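Local coordinates for protein Maltose/maltodextrin transport permease homologue (Bdellovibrio bacteriovorus HD100, PDB 6FFL) that binds maltotriose as the solute-binding domain of a permease fusion and probably serves maltodextrin uptake by an ABC transporter, at residues H105-M117 with P263-N275. Sequence-based numbering, arbitrary orientation.
Sequences HYMIGDAVGNHLM and PSPLVGTKGYSLN. With GLC (alpha-D-glucopyranose), chain B.
Ile108 and Tyr272 form an antiparallel hydrogen-bonded pair joining strand 104-109 to strand 266-274, which, in this periplasmic-binding-protein fold, run between its two lobes as part of the hinge, as in maltose-binding protein, and border the sugar pocket. Ile108 N donates to Tyr272 O at 3.1 Å within the carbonyl plane, whereas Tyr272 N reaches Ile108 O from well above that plane. Further along, Gly113 and Gly268 bond reciprocally, the Gly113 N-H pointing almost straight (177°) at Gly268 O. Thr269 bridges the gap between these pairs: its OG1, set anti to the backbone N (chi1 -165°), donates to Ala111 O at 2.6 Å, nearly along the C=O axis. The Met107 side chain lies along the backbone of Gly271. Its CB packs against Tyr272 O and Ser273 OG, CG against Gly271 C and CA, SD against Gly271 N at 3.6 Å, and the bend at chi3 (-69°) lays CE by Gly271 O. Beside the Ile108–Tyr272 pair, water 2 links Tyr272 OH to Asp110 OD2, while Asp110 OD1 is hydrogen-bonded to Tyr63 OH. Toward the ligand, Lys270 folds back through bends at chi3 and chi4, crossing Asn114 at about a right angle, and NZ donates to Asn114 OD1 at 2.8 Å. That oxygen also accepts the glucose O2 hydroxyl, a shared grip that holds the amide in place, and Asn114 ND2 donates to glucose O3 at 3.0 Å.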
loop_
_atom_site.group_PDB
_atom_site.type_symbol
_atom_site.label_atom_id
_atom_site.label_comp_id
_atom_site.label_asym_id
_atom_site.label_seq_id
_atom_site.Cartn_x
_atom_site.Cartn_y
_atom_site.Cartn_z
ATOM N N HIS A 105 15.006 -8.757 11.750
ATOM C CA HIS A 105 14.572 -7.562 11.025
ATOM C C HIS A 105 15.163 -7.588 9.620
ATOM O O HIS A 105 16.375 -7.445 9.459
ATOM C CB HIS A 105 15.027 -6.286 11.730
ATOM C CG HIS A 105 14.322 -5.999 13.019
ATOM N ND1 HIS A 105 14.922 -6.173 14.246
ATOM C CD2 HIS A 105 13.083 -5.511 13.272
ATOM C CE1 HIS A 105 14.079 -5.820 15.201
ATOM N NE2 HIS A 105 12.956 -5.415 14.637
ATOM N N TYR A 106 14.312 -7.707 8.599
ATOM C CA TYR A 106 14.814 -7.695 7.233
ATOM C C TYR A 106 14.552 -6.381 6.506
ATOM O O TYR A 106 15.028 -6.212 5.378
ATOM C CB TYR A 106 14.206 -8.864 6.430
ATOM C CG TYR A 106 14.728 -10.225 6.875
ATOM C CD1 TYR A 106 15.962 -10.691 6.443
ATOM C CD2 TYR A 106 13.977 -11.036 7.716
ATOM C CE1 TYR A 106 16.442 -11.943 6.844
ATOM C CE2 TYR A 106 14.446 -12.275 8.128
ATOM C CZ TYR A 106 15.669 -12.720 7.688
ATOM O OH TYR A 106 16.122 -13.950 8.099
ATOM N N MET A 107 13.821 -5.447 7.118
ATOM C CA MET A 107 13.403 -4.235 6.436
ATOM C C MET A 107 13.342 -3.090 7.438
ATOM O O MET A 107 12.941 -3.297 8.586
ATOM C CB MET A 107 12.026 -4.429 5.779
ATOM C CG MET A 107 11.394 -3.149 5.299
ATOM S SD MET A 107 9.769 -3.367 4.549
ATOM C CE MET A 107 10.190 -4.233 3.026
ATOM N N ILE A 108 13.722 -1.886 7.009
ATOM C CA ILE A 108 13.447 -0.688 7.799
ATOM C C ILE A 108 12.767 0.338 6.900
ATOM O O ILE A 108 13.313 0.724 5.856
ATOM C CB ILE A 108 14.709 -0.097 8.457
ATOM C CG1 ILE A 108 14.364 1.245 9.097
ATOM C CG2 ILE A 108 15.855 0.072 7.451
ATOM C CD1 ILE A 108 13.550 1.087 10.364
ATOM N N GLY A 109 11.580 0.778 7.311
ATOM C CA GLY A 109 10.835 1.762 6.558
ATOM C C GLY A 109 11.091 3.181 7.030
ATOM O O GLY A 109 11.471 3.414 8.176
ATOM N N ASP A 110 10.874 4.124 6.109
ATOM C CA ASP A 110 11.065 5.535 6.397
ATOM C C ASP A 110 9.782 6.223 6.837
ATOM O O ASP A 110 9.829 7.383 7.264
ATOM C CB ASP A 110 11.663 6.250 5.174
ATOM C CG ASP A 110 10.898 5.980 3.875
ATOM O OD1 ASP A 110 10.146 4.983 3.785
ATOM O OD2 ASP A 110 11.073 6.777 2.923
ATOM N N ALA A 111 8.647 5.534 6.761
ATOM C CA ALA A 111 7.373 6.108 7.163
ATOM C C ALA A 111 6.496 4.986 7.694
ATOM O O ALA A 111 6.848 3.808 7.631
ATOM C CB ALA A 111 6.691 6.843 5.995
ATOM N N VAL A 112 5.353 5.353 8.240
ATOM C CA VAL A 112 4.367 4.377 8.682
ATOM C C VAL A 112 3.034 4.765 8.065
ATOM O O VAL A 112 2.678 5.947 8.017
ATOM C CB VAL A 112 4.288 4.305 10.225
ATOM C CG1 VAL A 112 3.074 3.524 10.691
ATOM C CG2 VAL A 112 5.575 3.664 10.783
ATOM N N GLY A 113 2.308 3.775 7.563
ATOM C CA GLY A 113 1.015 4.050 6.963
ATOM C C GLY A 113 0.701 2.974 5.945
ATOM O O GLY A 113 0.391 1.845 6.319
ATOM N N ASN A 114 0.790 3.318 4.667
ATOM C CA ASN A 114 0.469 2.400 3.577
ATOM C C ASN A 114 -0.990 1.966 3.621
ATOM O O ASN A 114 -1.341 0.900 3.121
ATOM C CB ASN A 114 1.402 1.177 3.600
ATOM C CG ASN A 114 1.500 0.511 2.250
ATOM O OD1 ASN A 114 1.740 1.181 1.247
ATOM N ND2 ASN A 114 1.297 -0.805 2.210
ATOM N N HIS A 115 -1.845 2.786 4.223
ATOM C CA HIS A 115 -3.216 2.418 4.537
ATOM C C HIS A 115 -4.186 3.085 3.568
ATOM O O HIS A 115 -3.983 4.234 3.156
ATOM C CB HIS A 115 -3.564 2.809 5.975
ATOM C CG HIS A 115 -3.271 4.244 6.310
ATOM N ND1 HIS A 115 -2.012 4.803 6.181
ATOM C CD2 HIS A 115 -4.070 5.229 6.782
ATOM C CE1 HIS A 115 -2.054 6.068 6.565
ATOM N NE2 HIS A 115 -3.292 6.352 6.934
ATOM N N LEU A 116 -5.253 2.365 3.230
ATOM C CA LEU A 116 -6.311 2.889 2.381
ATOM C C LEU A 116 -7.333 3.677 3.191
ATOM O O LEU A 116 -7.554 3.423 4.378
ATOM C CB LEU A 116 -7.020 1.756 1.654
ATOM C CG LEU A 116 -6.147 0.998 0.667
ATOM C CD1 LEU A 116 -6.924 -0.226 0.163
ATOM C CD2 LEU A 116 -5.731 1.891 -0.487
ATOM N N MET A 117 -7.981 4.624 2.520
ATOM C CA MET A 117 -8.962 5.477 3.177
ATOM C C MET A 117 -9.898 6.007 2.103
ATOM O O MET A 117 -9.662 5.819 0.911
ATOM C CB MET A 117 -8.276 6.623 3.922
ATOM C CG MET A 117 -7.691 7.671 2.996
ATOM S SD MET A 117 -6.247 8.515 3.678
ATOM C CE MET A 117 -4.991 7.231 3.503
ATOM N N PRO A 263 -14.608 -1.172 7.740
ATOM C CA PRO A 263 -13.561 -1.816 6.944
ATOM C C PRO A 263 -12.194 -1.493 7.528
ATOM O O PRO A 263 -11.929 -0.375 7.981
ATOM C CB PRO A 263 -13.755 -1.212 5.550
ATOM C CG PRO A 263 -15.255 -0.932 5.511
ATOM C CD PRO A 263 -15.578 -0.449 6.907
ATOM N N SER A 264 -11.333 -2.498 7.550
ATOM C CA SER A 264 -10.089 -2.409 8.297
ATOM C C SER A 264 -8.918 -2.316 7.329
ATOM O O SER A 264 -8.523 -3.331 6.738
ATOM C CB SER A 264 -9.944 -3.636 9.209
ATOM O OG SER A 264 -8.842 -3.486 10.080
ATOM N N PRO A 265 -8.335 -1.138 7.128
ATOM C CA PRO A 265 -7.174 -1.036 6.237
ATOM C C PRO A 265 -5.993 -1.795 6.815
ATOM O O PRO A 265 -5.869 -1.954 8.031
ATOM C CB PRO A 265 -6.892 0.471 6.189
ATOM C CG PRO A 265 -7.432 0.992 7.463
ATOM C CD PRO A 265 -8.613 0.127 7.835
ATOM N N LEU A 266 -5.135 -2.295 5.932
ATOM C CA LEU A 266 -3.878 -2.889 6.370
ATOM C C LEU A 266 -2.861 -1.778 6.604
ATOM O O LEU A 266 -2.608 -0.966 5.712
ATOM C CB LEU A 266 -3.362 -3.882 5.332
ATOM C CG LEU A 266 -4.268 -5.117 5.263
ATOM C CD1 LEU A 266 -3.998 -5.921 4.006
ATOM C CD2 LEU A 266 -4.095 -5.981 6.518
ATOM N N VAL A 267 -2.284 -1.742 7.798
ATOM C CA VAL A 267 -1.379 -0.674 8.206
ATOM C C VAL A 267 0.019 -1.257 8.288
ATOM O O VAL A 267 0.210 -2.352 8.832
ATOM C CB VAL A 267 -1.807 -0.054 9.549
ATOM C CG1 VAL A 267 -0.825 1.031 9.990
ATOM C CG2 VAL A 267 -3.224 0.527 9.415
ATOM N N GLY A 268 0.990 -0.542 7.736
ATOM C CA GLY A 268 2.344 -1.062 7.771
ATOM C C GLY A 268 3.375 -0.058 7.314
ATOM O O GLY A 268 3.356 1.093 7.743
ATOM N N THR A 269 4.281 -0.484 6.439
ATOM C CA THR A 269 5.333 0.397 5.968
ATOM C C THR A 269 5.742 -0.019 4.564
ATOM O O THR A 269 5.333 -1.064 4.048
ATOM C CB THR A 269 6.547 0.374 6.923
ATOM O OG1 THR A 269 7.411 1.484 6.637
ATOM C CG2 THR A 269 7.348 -0.927 6.779
ATOM N N LYS A 270 6.550 0.825 3.946
ATOM C CA LYS A 270 7.384 0.442 2.815
ATOM C C LYS A 270 8.814 0.773 3.215
ATOM O O LYS A 270 9.065 1.838 3.783
ATOM C CB LYS A 270 6.957 1.175 1.531
ATOM C CG LYS A 270 5.502 0.870 1.096
ATOM C CD LYS A 270 5.052 1.774 -0.044
ATOM C CE LYS A 270 4.760 3.196 0.455
ATOM N NZ LYS A 270 3.649 3.240 1.459
ATOM N N GLY A 271 9.738 -0.159 2.996
ATOM C CA GLY A 271 11.056 0.062 3.549
ATOM C C GLY A 271 12.146 -0.634 2.769
ATOM O O GLY A 271 11.891 -1.323 1.778
ATOM N N TYR A 272 13.376 -0.447 3.257
ATOM C CA TYR A 272 14.594 -0.869 2.579
ATOM C C TYR A 272 15.086 -2.215 3.098
ATOM O O TYR A 272 15.043 -2.485 4.303
ATOM C CB TYR A 272 15.694 0.181 2.763
ATOM C CG TYR A 272 15.344 1.553 2.202
ATOM C CD1 TYR A 272 15.609 1.858 0.868
ATOM C CD2 TYR A 272 14.766 2.533 3.002
ATOM C CE1 TYR A 272 15.309 3.100 0.344
ATOM C CE2 TYR A 272 14.444 3.782 2.483
ATOM C CZ TYR A 272 14.721 4.057 1.149
ATOM O OH TYR A 272 14.409 5.289 0.610
ATOM N N SER A 273 15.547 -3.055 2.172
ATOM C CA SER A 273 16.259 -4.284 2.492
ATOM C C SER A 273 17.582 -4.285 1.747
ATOM O O SER A 273 17.704 -3.667 0.689
ATOM C CB SER A 273 15.457 -5.541 2.101
ATOM O OG SER A 273 14.196 -5.599 2.762
ATOM N N LEU A 274 18.568 -4.996 2.305
ATOM C CA LEU A 274 19.891 -5.159 1.703
ATOM C C LEU A 274 20.005 -6.514 1.000
ATOM O O LEU A 274 19.695 -7.550 1.591
ATOM C CB LEU A 274 20.972 -5.047 2.780
ATOM C CG LEU A 274 21.249 -3.685 3.424
ATOM C CD1 LEU A 274 22.312 -3.846 4.508
ATOM C CD2 LEU A 274 21.735 -2.686 2.391
ATOM N N ASN A 275 20.461 -6.497 -0.255
ATOM C CA ASN A 275 20.697 -7.716 -1.021
ATOM C C ASN A 275 21.714 -8.610 -0.320
ATOM O O ASN A 275 22.758 -8.147 0.154
ATOM C CB ASN A 275 21.189 -7.339 -2.423
ATOM C CG ASN A 275 21.013 -8.451 -3.445
ATOM O OD1 ASN A 275 21.020 -9.634 -3.112
ATOM N ND2 ASN A 275 20.852 -8.064 -4.712
HETATM C C1 GLC B . 0.216 0.230 -2.862
HETATM C C2 GLC B . 0.746 -0.367 -1.565
HETATM C C3 GLC B . 1.141 -1.828 -1.709
HETATM C C4 GLC B . -0.038 -2.579 -2.317
HETATM C C5 GLC B . -0.412 -1.935 -3.649
HETATM C C6 GLC B . -1.593 -2.662 -4.303
HETATM O O2 GLC B . 1.873 0.425 -1.145
HETATM O O3 GLC B . 1.439 -2.354 -0.403
HETATM O O4 GLC B . 0.332 -3.927 -2.560
HETATM O O5 GLC B . -0.813 -0.593 -3.395
HETATM O O6 GLC B . -1.697 -2.283 -5.693
HETATM O O HOH W 1 17.636 -6.604 4.445
HETATM O O HOH W 2 13.692 7.179 2.240
HETATM O O HOH W 3 -0.100 -2.010 4.517
HETATM O O HOH W 4 2.701 -2.471 4.682
HETATM O O HOH W 5 -4.567 -0.479 3.624
#